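Long-range contacts in peptide synthetase, module 7 (Actinoplanes teichomyceticus, PDB 4TX3), which probably acts as a condensation-type domain of a nonribosomal peptide synthetase in the assembly of a glycopeptide antibiotic: residues R46-L51 with E132-L137; A54-A59 with A160-R165; T206-H211 with Q336-P341. All blocks are in the same frame, centred on the assembly; numbering follows the deposited sequence.

Contact 1. Residues R46-L51 with E132-L137; sequences RLRGRL and EKEHVL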
loop_
_atom_site.group_PDB
_atom_site.type_symbol
_atom_site.label_atom_id
_atom_site.label_comp_id
_atom_site.label_asym_id
_atom_site.label_seq_id
_atom_site.Cartn_x
_atom_site.Cartn_y
_atom_site.Cartn_z
ATOM N N ARG B 46 8.664 -5.408 19.271
ATOM C CA ARG B 46 9.697 -4.912 20.175
ATOM C C ARG B 46 9.778 -3.405 20.019
ATOM O O ARG B 46 9.741 -2.884 18.903
ATOM C CB ARG B 46 11.051 -5.561 19.891
ATOM C CG ARG B 46 12.140 -5.136 20.874
ATOM C CD ARG B 46 13.389 -5.978 20.738
ATOM N NE ARG B 46 13.183 -7.337 21.215
ATOM C CZ ARG B 46 13.495 -7.753 22.439
ATOM N NH1 ARG B 46 14.035 -6.908 23.308
ATOM N NH2 ARG B 46 13.273 -9.016 22.791
ATOM N N LEU B 47 9.867 -2.704 21.140
ATOM C CA LEU B 47 9.867 -1.247 21.128
ATOM C C LEU B 47 11.071 -0.723 21.926
ATOM O O LEU B 47 11.162 -0.931 23.144
ATOM C CB LEU B 47 8.543 -0.714 21.702
ATOM C CG LEU B 47 7.210 -1.335 21.220
ATOM C CD1 LEU B 47 6.026 -0.886 22.090
ATOM C CD2 LEU B 47 6.933 -1.025 19.754
ATOM N N ARG B 48 11.998 -0.057 21.236
ATOM C CA ARG B 48 13.224 0.453 21.863
ATOM C C ARG B 48 13.242 1.973 21.878
ATOM O O ARG B 48 13.210 2.614 20.820
ATOM C CB ARG B 48 14.458 -0.069 21.136
ATOM C CG ARG B 48 14.488 -1.580 20.985
ATOM C CD ARG B 48 15.567 -2.024 20.008
ATOM N NE ARG B 48 15.232 -1.727 18.613
ATOM C CZ ARG B 48 16.125 -1.634 17.626
ATOM N NH1 ARG B 48 17.423 -1.803 17.880
ATOM N NH2 ARG B 48 15.721 -1.362 16.384
ATOM N N GLY B 49 13.294 2.553 23.071
ATOM C CA GLY B 49 13.212 3.995 23.200
ATOM C C GLY B 49 12.304 4.393 24.345
ATOM O O GLY B 49 11.860 3.543 25.117
ATOM N N ARG B 50 12.025 5.682 24.469
ATOM C CA ARG B 50 11.162 6.125 25.550
ATOM C C ARG B 50 9.690 5.999 25.164
ATOM O O ARG B 50 9.155 6.758 24.359
ATOM C CB ARG B 50 11.513 7.547 25.974
ATOM C CG ARG B 50 12.699 7.526 26.911
ATOM C CD ARG B 50 12.968 8.863 27.530
ATOM N NE ARG B 50 12.030 9.179 28.604
ATOM C CZ ARG B 50 12.139 8.732 29.852
ATOM N NH1 ARG B 50 13.143 7.923 30.187
ATOM N NH2 ARG B 50 11.243 9.096 30.765
ATOM N N LEU B 51 9.065 5.004 25.774
ATOM C CA LEU B 51 7.700 4.640 25.515
ATOM C C LEU B 51 6.745 5.405 26.432
ATOM O O LEU B 51 6.879 5.387 27.653
ATOM C CB LEU B 51 7.545 3.130 25.700
ATOM C CG LEU B 51 6.149 2.526 25.604
ATOM C CD1 LEU B 51 5.564 2.850 24.240
ATOM C CD2 LEU B 51 6.194 1.010 25.847
ATOM N N GLU B 132 14.325 0.008 30.986
ATOM C CA GLU B 132 13.681 1.320 30.973
ATOM C C GLU B 132 13.358 1.793 29.554
ATOM O O GLU B 132 12.397 2.531 29.360
ATOM C CB GLU B 132 14.545 2.367 31.689
ATOM C CG GLU B 132 13.861 3.724 31.866
ATOM C CD GLU B 132 14.692 4.722 32.672
ATOM O OE1 GLU B 132 15.926 4.511 32.791
ATOM O OE2 GLU B 132 14.112 5.714 33.187
ATOM N N LYS B 133 14.130 1.358 28.565
ATOM C CA LYS B 133 13.859 1.769 27.182
ATOM C C LYS B 133 13.636 0.581 26.237
ATOM O O LYS B 133 13.799 0.701 25.025
ATOM C CB LYS B 133 14.998 2.657 26.656
ATOM C CG LYS B 133 15.091 3.993 27.376
ATOM C CD LYS B 133 16.075 4.955 26.727
ATOM C CE LYS B 133 16.183 6.253 27.535
ATOM N NZ LYS B 133 17.050 7.269 26.874
ATOM N N GLU B 134 13.259 -0.562 26.794
ATOM C CA GLU B 134 13.017 -1.757 25.991
ATOM C C GLU B 134 11.721 -2.431 26.425
ATOM O O GLU B 134 11.618 -2.939 27.542
ATOM C CB GLU B 134 14.178 -2.742 26.114
ATOM C CG GLU B 134 14.148 -3.861 25.094
ATOM C CD GLU B 134 15.295 -3.773 24.100
ATOM O OE1 GLU B 134 16.307 -3.109 24.421
ATOM O OE2 GLU B 134 15.193 -4.361 22.999
ATOM N N HIS B 135 10.729 -2.424 25.547
ATOM C CA HIS B 135 9.465 -3.097 25.831
ATOM C C HIS B 135 9.064 -4.003 24.681
ATOM O O HIS B 135 9.528 -3.843 23.544
ATOM C CB HIS B 135 8.338 -2.090 26.089
ATOM C CG HIS B 135 8.560 -1.209 27.277
ATOM N ND1 HIS B 135 9.446 -0.150 27.265
ATOM C CD2 HIS B 135 7.992 -1.216 28.507
ATOM C CE1 HIS B 135 9.421 0.453 28.442
ATOM N NE2 HIS B 135 8.542 -0.172 29.213
ATOM N N VAL B 136 8.191 -4.956 24.985
ATOM C CA VAL B 136 7.537 -5.729 23.946
ATOM C C VAL B 136 6.017 -5.640 24.100
ATOM O O VAL B 136 5.456 -5.921 25.165
ATOM C CB VAL B 136 8.004 -7.172 23.967
ATOM C CG1 VAL B 136 7.048 -8.047 23.196
ATOM C CG2 VAL B 136 9.405 -7.260 23.384
ATOM N N LEU B 137 5.355 -5.200 23.038
ATOM C CA LEU B 137 3.898 -5.181 23.016
ATOM C C LEU B 137 3.366 -6.449 22.345
ATOM O O LEU B 137 3.758 -6.793 21.236
ATOM C CB LEU B 137 3.373 -3.933 22.298
ATOM C CG LEU B 137 1.846 -3.911 22.247
ATOM C CD1 LEU B 137 1.272 -3.904 23.669
ATOM C CD2 LEU B 137 1.324 -2.746 21.422
HETATM O O HOH W 1 10.279 1.041 25.024
HETATM O O HOH W 2 10.603 3.600 27.984
#
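Leu-47 and His-135 form the hydrogen-bonded pair of an antiparallel ladder, exchanging two backbone bonds: Leu-47 N to His-135 O at 2.7 Å, and His-135 N to Leu-47 O with an almost straight angle of 174°. Gly-49 N adds a third bond to Lys-133 O. The backbone angles of Gly-49 would jam a CB against the preceding carbonyl, which accounts for glycine. Water 1 donates to both Leu-47 O and Gly-49 O and also hydrogen-bonds His-135 ND1 at 2.7 Å, giving that buried ring nitrogen a partner, which would tend to hold the ring's rotation. Over the ring face lies Leu-51 CD2, a CH-pi contact 3.8 Å from the centroid and displaced toward the rim.

Charges occupy the face of Arg-46, Arg-48 and Glu-134. Arg-46 NH1 donates to Glu-134 OE2 at 2.8 Å, a salt bridge in which OE2 lies close to the guanidinium plane but is approached from above the carboxylate plane. Arg-48 runs alongside, its CG 3.5 Å from the same Glu-134 OE2. Val-136 CG2 sits over the centre of the Arg-46 guanidinium, while Glu-388 and Glu-100 take NE and NH2. An alanine in place of Arg-46 would probably leave the carboxylates of Glu-134, Glu-388 and Glu-100 without their shared cation and Val-136 CG2 without the guanidinium it packs on.

The chemistry thus splits by face: beside Glu-134 an arginine is matched by several carboxylates, and on the other face a histidine bonded to a water carries a leucine methyl over its ring.

Contact 2. Residues A54-A59 with A160-R165; sequences AALEAA and AAYGAR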
loop_
_atom_site.group_PDB
_atom_site.type_symbol
_atom_site.label_atom_id
_atom_site.label_comp_id
_atom_site.label_asym_id
_atom_site.label_seq_id
_atom_site.Cartn_x
_atom_site.Cartn_y
_atom_site.Cartn_z
ATOM N N ALA B 54 1.110 5.442 29.125
ATOM C CA ALA B 54 -0.262 5.930 29.169
ATOM C C ALA B 54 -0.796 6.259 27.754
ATOM O O ALA B 54 -1.976 6.028 27.448
ATOM C CB ALA B 54 -0.358 7.140 30.073
ATOM N N ALA B 55 0.076 6.772 26.891
ATOM C CA ALA B 55 -0.323 7.120 25.532
ATOM C C ALA B 55 -0.606 5.867 24.717
ATOM O O ALA B 55 -1.563 5.820 23.959
ATOM C CB ALA B 55 0.751 7.966 24.848
ATOM N N LEU B 56 0.242 4.861 24.870
ATOM C CA LEU B 56 0.024 3.593 24.211
ATOM C C LEU B 56 -1.332 3.019 24.651
ATOM O O LEU B 56 -2.125 2.566 23.832
ATOM C CB LEU B 56 1.171 2.639 24.529
ATOM C CG LEU B 56 1.166 1.273 23.849
ATOM C CD1 LEU B 56 0.984 1.452 22.354
ATOM C CD2 LEU B 56 2.452 0.504 24.170
ATOM N N GLU B 57 -1.609 3.093 25.943
ATOM C CA GLU B 57 -2.845 2.571 26.491
ATOM C C GLU B 57 -4.069 3.296 25.909
ATOM O O GLU B 57 -5.096 2.674 25.607
ATOM C CB GLU B 57 -2.829 2.683 28.023
ATOM C CG GLU B 57 -4.044 2.077 28.706
ATOM C CD GLU B 57 -4.084 2.358 30.205
ATOM O OE1 GLU B 57 -4.461 3.488 30.590
ATOM O OE2 GLU B 57 -3.743 1.445 30.998
ATOM N N ALA B 58 -3.960 4.610 25.752
ATOM C CA ALA B 58 -5.066 5.385 25.198
ATOM C C ALA B 58 -5.227 5.063 23.716
ATOM O O ALA B 58 -6.333 5.072 23.184
ATOM C CB ALA B 58 -4.835 6.882 25.402
ATOM N N ALA B 59 -4.104 4.767 23.068
ATOM C CA ALA B 59 -4.076 4.522 21.644
ATOM C C ALA B 59 -4.778 3.204 21.313
ATOM O O ALA B 59 -5.628 3.163 20.418
ATOM C CB ALA B 59 -2.656 4.519 21.141
ATOM N N ALA B 160 -1.024 5.763 14.349
ATOM C CA ALA B 160 -1.695 7.054 14.183
ATOM C C ALA B 160 -2.220 7.595 15.516
ATOM O O ALA B 160 -2.052 8.782 15.830
ATOM C CB ALA B 160 -2.838 6.940 13.180
ATOM N N ALA B 161 -2.840 6.719 16.304
ATOM C CA ALA B 161 -3.393 7.125 17.587
ATOM C C ALA B 161 -2.294 7.357 18.640
ATOM O O ALA B 161 -2.417 8.272 19.463
ATOM C CB ALA B 161 -4.388 6.106 18.074
ATOM N N TYR B 162 -1.222 6.559 18.609
ATOM C CA TYR B 162 -0.110 6.770 19.547
ATOM C C TYR B 162 0.560 8.122 19.308
ATOM O O TYR B 162 0.886 8.830 20.257
ATOM C CB TYR B 162 0.929 5.652 19.449
ATOM C CG TYR B 162 2.110 5.819 20.400
ATOM C CD1 TYR B 162 1.955 5.652 21.770
ATOM C CD2 TYR B 162 3.384 6.137 19.921
ATOM C CE1 TYR B 162 3.025 5.802 22.642
ATOM C CE2 TYR B 162 4.468 6.279 20.787
ATOM C CZ TYR B 162 4.283 6.107 22.150
ATOM O OH TYR B 162 5.348 6.244 23.027
ATOM N N GLY B 163 0.754 8.468 18.037
ATOM C CA GLY B 163 1.279 9.761 17.658
ATOM C C GLY B 163 0.552 10.895 18.350
ATOM O O GLY B 163 1.174 11.709 19.039
ATOM N N ALA B 164 -0.768 10.936 18.190
ATOM C CA ALA B 164 -1.597 11.999 18.769
ATOM C C ALA B 164 -1.613 11.980 20.295
ATOM O O ALA B 164 -1.387 13.013 20.933
ATOM C CB ALA B 164 -3.029 11.903 18.237
ATOM N N ARG B 165 -1.910 10.816 20.874
ATOM C CA ARG B 165 -1.995 10.670 22.327
ATOM C C ARG B 165 -0.658 10.992 23.001
ATOM O O ARG B 165 -0.619 11.596 24.077
ATOM C CB ARG B 165 -2.444 9.259 22.701
ATOM C CG ARG B 165 -3.886 8.965 22.386
ATOM C CD ARG B 165 -4.833 9.852 23.196
ATOM N NE ARG B 165 -6.210 9.423 23.016
ATOM C CZ ARG B 165 -7.280 10.065 23.478
ATOM N NH1 ARG B 165 -7.155 11.194 24.168
ATOM N NH2 ARG B 165 -8.487 9.569 23.239
#
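Tyr-162 brings the CD1-CE1 side of its ring to helix 54-59, with CE1 3.8 Å from Ala-55 CB and CD1 3.6 Å from Leu-56 N. The amide nitrogen of Leu-56 lies at the ring's edge and in its plane, so the ring meets the helix backbone rim-on. Leu-56 CB adds an apolar touch, 4.1 Å from Tyr-162 CE1. Tyr-162 CG stands anti to the backbone N (chi1 180°), and at the far end of the ring OH hydrogen-bonds Asp-52 N. Asp-52 in turn accepts the Ala-55 amide through OD1, which couples the tyrosine hydroxyl to the first turn of helix 53-66.

Farther along, methyl groups take over. Ala-59 CB presses against the backbone of helix 160-165, 3.6 Å from Tyr-162 N, and meets Ala-161 CB at 3.9 Å. The arginine supplies the other border: a turn about CB-CG (chi2 -64°) sets Arg-165 CD beside Ala-58 CB, with CD and NE both 3.7 Å from that methyl. Its cationic end is engaged beyond the segments, where NE forms a salt bridge with Asp-62 on the same helix as Ala-58.

No hydrogen bond joins the two segments directly. Small residues on the facing sides permit the segment axes to approach to 8.2 Å at 133° between their directions. Each helix follows a strand of one mixed sheet, strand 40-49 before helix 53-66 and strand 134-142 before helix 148-166. Such helices packed beside a sheet are the layered alpha/beta arrangement of the chloramphenicol acetyltransferase-like fold, to which condensation domains belong.

Contact 3. Residues T206-H211 with Q336-P341; sequences TFWRNH and QHLDVP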
loop_
_atom_site.group_PDB
_atom_site.type_symbol
_atom_site.label_atom_id
_atom_site.label_comp_id
_atom_site.label_asym_id
_atom_site.label_seq_id
_atom_site.Cartn_x
_atom_site.Cartn_y
_atom_site.Cartn_z
ATOM N N THR B 206 -26.239 -23.073 -6.965
ATOM C CA THR B 206 -26.335 -24.094 -7.992
ATOM C C THR B 206 -24.958 -24.456 -8.527
ATOM O O THR B 206 -24.639 -25.640 -8.705
ATOM C CB THR B 206 -27.248 -23.617 -9.132
ATOM O OG1 THR B 206 -28.586 -23.523 -8.632
ATOM C CG2 THR B 206 -27.200 -24.559 -10.330
ATOM N N PHE B 207 -24.136 -23.437 -8.759
ATOM C CA PHE B 207 -22.767 -23.679 -9.190
ATOM C C PHE B 207 -21.990 -24.601 -8.247
ATOM O O PHE B 207 -21.357 -25.552 -8.694
ATOM C CB PHE B 207 -21.975 -22.381 -9.332
ATOM C CG PHE B 207 -20.524 -22.626 -9.601
ATOM C CD1 PHE B 207 -20.097 -22.918 -10.877
ATOM C CD2 PHE B 207 -19.598 -22.632 -8.566
ATOM C CE1 PHE B 207 -18.774 -23.194 -11.124
ATOM C CE2 PHE B 207 -18.270 -22.904 -8.813
ATOM C CZ PHE B 207 -17.855 -23.183 -10.093
ATOM N N TRP B 208 -22.014 -24.314 -6.954
ATOM C CA TRP B 208 -21.163 -25.054 -6.040
ATOM C C TRP B 208 -21.681 -26.454 -5.767
ATOM O O TRP B 208 -20.879 -27.389 -5.640
ATOM C CB TRP B 208 -20.977 -24.287 -4.718
ATOM C CG TRP B 208 -20.050 -23.128 -4.893
ATOM C CD1 TRP B 208 -20.384 -21.805 -4.934
ATOM C CD2 TRP B 208 -18.635 -23.190 -5.113
ATOM N NE1 TRP B 208 -19.263 -21.038 -5.149
ATOM C CE2 TRP B 208 -18.177 -21.860 -5.258
ATOM C CE3 TRP B 208 -17.714 -24.236 -5.188
ATOM C CZ2 TRP B 208 -16.837 -21.551 -5.478
ATOM C CZ3 TRP B 208 -16.375 -23.927 -5.411
ATOM C CH2 TRP B 208 -15.952 -22.597 -5.552
ATOM N N ARG B 209 -22.998 -26.610 -5.663
ATOM C CA ARG B 209 -23.579 -27.936 -5.457
ATOM C C ARG B 209 -23.191 -28.819 -6.632
ATOM O O ARG B 209 -22.921 -30.008 -6.461
ATOM C CB ARG B 209 -25.108 -27.880 -5.323
ATOM C CG ARG B 209 -25.622 -27.300 -4.013
ATOM C CD ARG B 209 -27.140 -27.085 -4.063
ATOM N NE ARG B 209 -27.823 -28.306 -4.486
ATOM C CZ ARG B 209 -28.309 -29.222 -3.649
ATOM N NH1 ARG B 209 -28.212 -29.044 -2.335
ATOM N NH2 ARG B 209 -28.904 -30.308 -4.126
ATOM N N ASN B 210 -23.151 -28.213 -7.821
ATOM C CA ASN B 210 -22.780 -28.907 -9.046
ATOM C C ASN B 210 -21.274 -29.171 -9.124
ATOM O O ASN B 210 -20.850 -30.309 -9.339
ATOM C CB ASN B 210 -23.240 -28.110 -10.274
ATOM C CG ASN B 210 -24.764 -28.184 -10.501
ATOM O OD1 ASN B 210 -25.435 -29.085 -9.996
ATOM N ND2 ASN B 210 -25.300 -27.243 -11.284
ATOM N N HIS B 211 -20.470 -28.125 -8.938
ATOM C CA HIS B 211 -19.017 -28.257 -8.969
ATOM C C HIS B 211 -18.531 -29.283 -7.928
ATOM O O HIS B 211 -17.674 -30.103 -8.227
ATOM C CB HIS B 211 -18.366 -26.885 -8.740
ATOM C CG HIS B 211 -16.866 -26.884 -8.790
ATOM N ND1 HIS B 211 -16.159 -26.901 -9.975
ATOM C CD2 HIS B 211 -15.938 -26.841 -7.802
ATOM C CE1 HIS B 211 -14.861 -26.882 -9.715
ATOM N NE2 HIS B 211 -14.701 -26.839 -8.402
ATOM N N GLN B 336 -16.046 -16.601 -10.294
ATOM C CA GLN B 336 -17.184 -15.736 -10.513
ATOM C C GLN B 336 -18.316 -15.960 -9.520
ATOM O O GLN B 336 -19.300 -15.225 -9.525
ATOM C CB GLN B 336 -17.692 -15.939 -11.933
ATOM C CG GLN B 336 -16.714 -15.466 -12.986
ATOM C CD GLN B 336 -17.147 -15.848 -14.374
ATOM O OE1 GLN B 336 -17.809 -16.875 -14.570
ATOM N NE2 GLN B 336 -16.797 -15.014 -15.354
ATOM N N HIS B 337 -18.176 -16.964 -8.659
ATOM C CA HIS B 337 -19.242 -17.322 -7.740
ATOM C C HIS B 337 -18.792 -17.244 -6.287
ATOM O O HIS B 337 -19.020 -18.183 -5.516
ATOM C CB HIS B 337 -19.744 -18.724 -8.067
ATOM C CG HIS B 337 -20.062 -18.921 -9.520
ATOM N ND1 HIS B 337 -21.299 -18.629 -10.057
ATOM C CD2 HIS B 337 -19.306 -19.375 -10.544
ATOM C CE1 HIS B 337 -21.288 -18.893 -11.350
ATOM N NE2 HIS B 337 -20.093 -19.348 -11.672
ATOM N N LEU B 338 -18.170 -16.120 -5.915
ATOM C CA LEU B 338 -17.551 -15.981 -4.591
ATOM C C LEU B 338 -18.387 -15.221 -3.564
ATOM O O LEU B 338 -17.952 -15.046 -2.432
ATOM C CB LEU B 338 -16.198 -15.296 -4.720
ATOM C CG LEU B 338 -15.148 -16.076 -5.503
ATOM C CD1 LEU B 338 -13.798 -15.387 -5.368
ATOM C CD2 LEU B 338 -15.103 -17.527 -5.011
ATOM N N ASP B 339 -19.578 -14.775 -3.948
ATOM C CA ASP B 339 -20.477 -14.090 -3.017
ATOM C C ASP B 339 -21.055 -15.049 -1.964
ATOM O O ASP B 339 -21.315 -14.639 -0.834
ATOM C CB ASP B 339 -21.606 -13.390 -3.788
ATOM C CG ASP B 339 -21.083 -12.319 -4.745
ATOM O OD1 ASP B 339 -20.801 -11.193 -4.284
ATOM O OD2 ASP B 339 -20.934 -12.601 -5.958
ATOM N N VAL B 340 -21.251 -16.318 -2.319
ATOM C CA VAL B 340 -21.566 -17.307 -1.297
ATOM C C VAL B 340 -20.385 -17.449 -0.372
ATOM O O VAL B 340 -19.268 -17.701 -0.833
ATOM C CB VAL B 340 -21.845 -18.725 -1.831
ATOM C CG1 VAL B 340 -22.682 -19.475 -0.828
ATOM C CG2 VAL B 340 -22.521 -18.702 -3.129
ATOM N N PRO B 341 -20.619 -17.303 0.934
ATOM C CA PRO B 341 -19.520 -17.609 1.849
ATOM C C PRO B 341 -19.196 -19.085 1.763
ATOM O O PRO B 341 -20.101 -19.916 1.635
ATOM C CB PRO B 341 -20.076 -17.237 3.232
ATOM C CG PRO B 341 -21.281 -16.416 2.961
ATOM C CD PRO B 341 -21.830 -16.870 1.641
#
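Phe-207, on the helical segment 206-211, faces His-337 in an irregular segment, 336-341, their CA atoms 7.4 Å apart, so side chains and one carbonyl bridge the gap without any backbone-to-backbone bond. The two rings form an offset stack, with planes only 8° apart and centroids separated by 4.1 Å. His-337 CD2 lies over the centre of the phenylalanine ring, whereas Phe-207 CG lies over the imidazole nearer its rim. Because of this offset, Phe-207 CB also comes over the imidazole face, a CH-pi contact 3.9 Å from the His-337 centroid. A chi1 of 173° sets Phe-207 CG anti to the backbone N, where it lies 3.6 Å from His-337 CD2. The opposite face of the phenylalanine is backed by His-211 CB, one helical turn on, and Gln-336 CB lies over the far face of the imidazole.

Trp-208 supplies the polar link. Its NE1 donates to His-337 O at 2.9 Å, with an N-H...O angle of 172° and the oxygen practically in the indole plane. The same histidine is therefore held twice, by its ring and by its carbonyl. Phe-207 CE2 rests over the indole, making the two neighbouring aromatics of the helix support each other. Val-340 CG2 reaches Trp-208 CD1 at 4.2 Å, and Leu-338 CD2 is a looser neighbour of Trp-208 CZ2.

Gln-204, a turn earlier on helix 200-211, extends the attachment by hydrogen-bonding Val-340 N and Asp-339 OD2. Around the contact, Phe-308 and Pro-309 of strand 306-313 pack on Trp-208, Ala-334 of helix 320-334 touches both Phe-207 and Trp-208, and Pro-341 leans on helix 180-191.

From the N terminus, strand 40-49 enters contact 1 and helix 53-66, directly after it, enters contact 2. Strand 134-142 then closes contact 1 across 80 intervening residues, and helix 148-166 closes contact 2 across 100. Their segments alternate, so these two loops cross: one ties strand to strand, the other helix to helix. They touch where Leu-51 CD1 lies 3.6 Å from Tyr-162 OH. Contact 3 opens only later, on helix 200-211, and closes 124 residues on in the loop before helix 345-348. It lies on the opposite side of the chain's centre, its centre about 49 Å from that of contact 1 and 44 Å from that of contact 2.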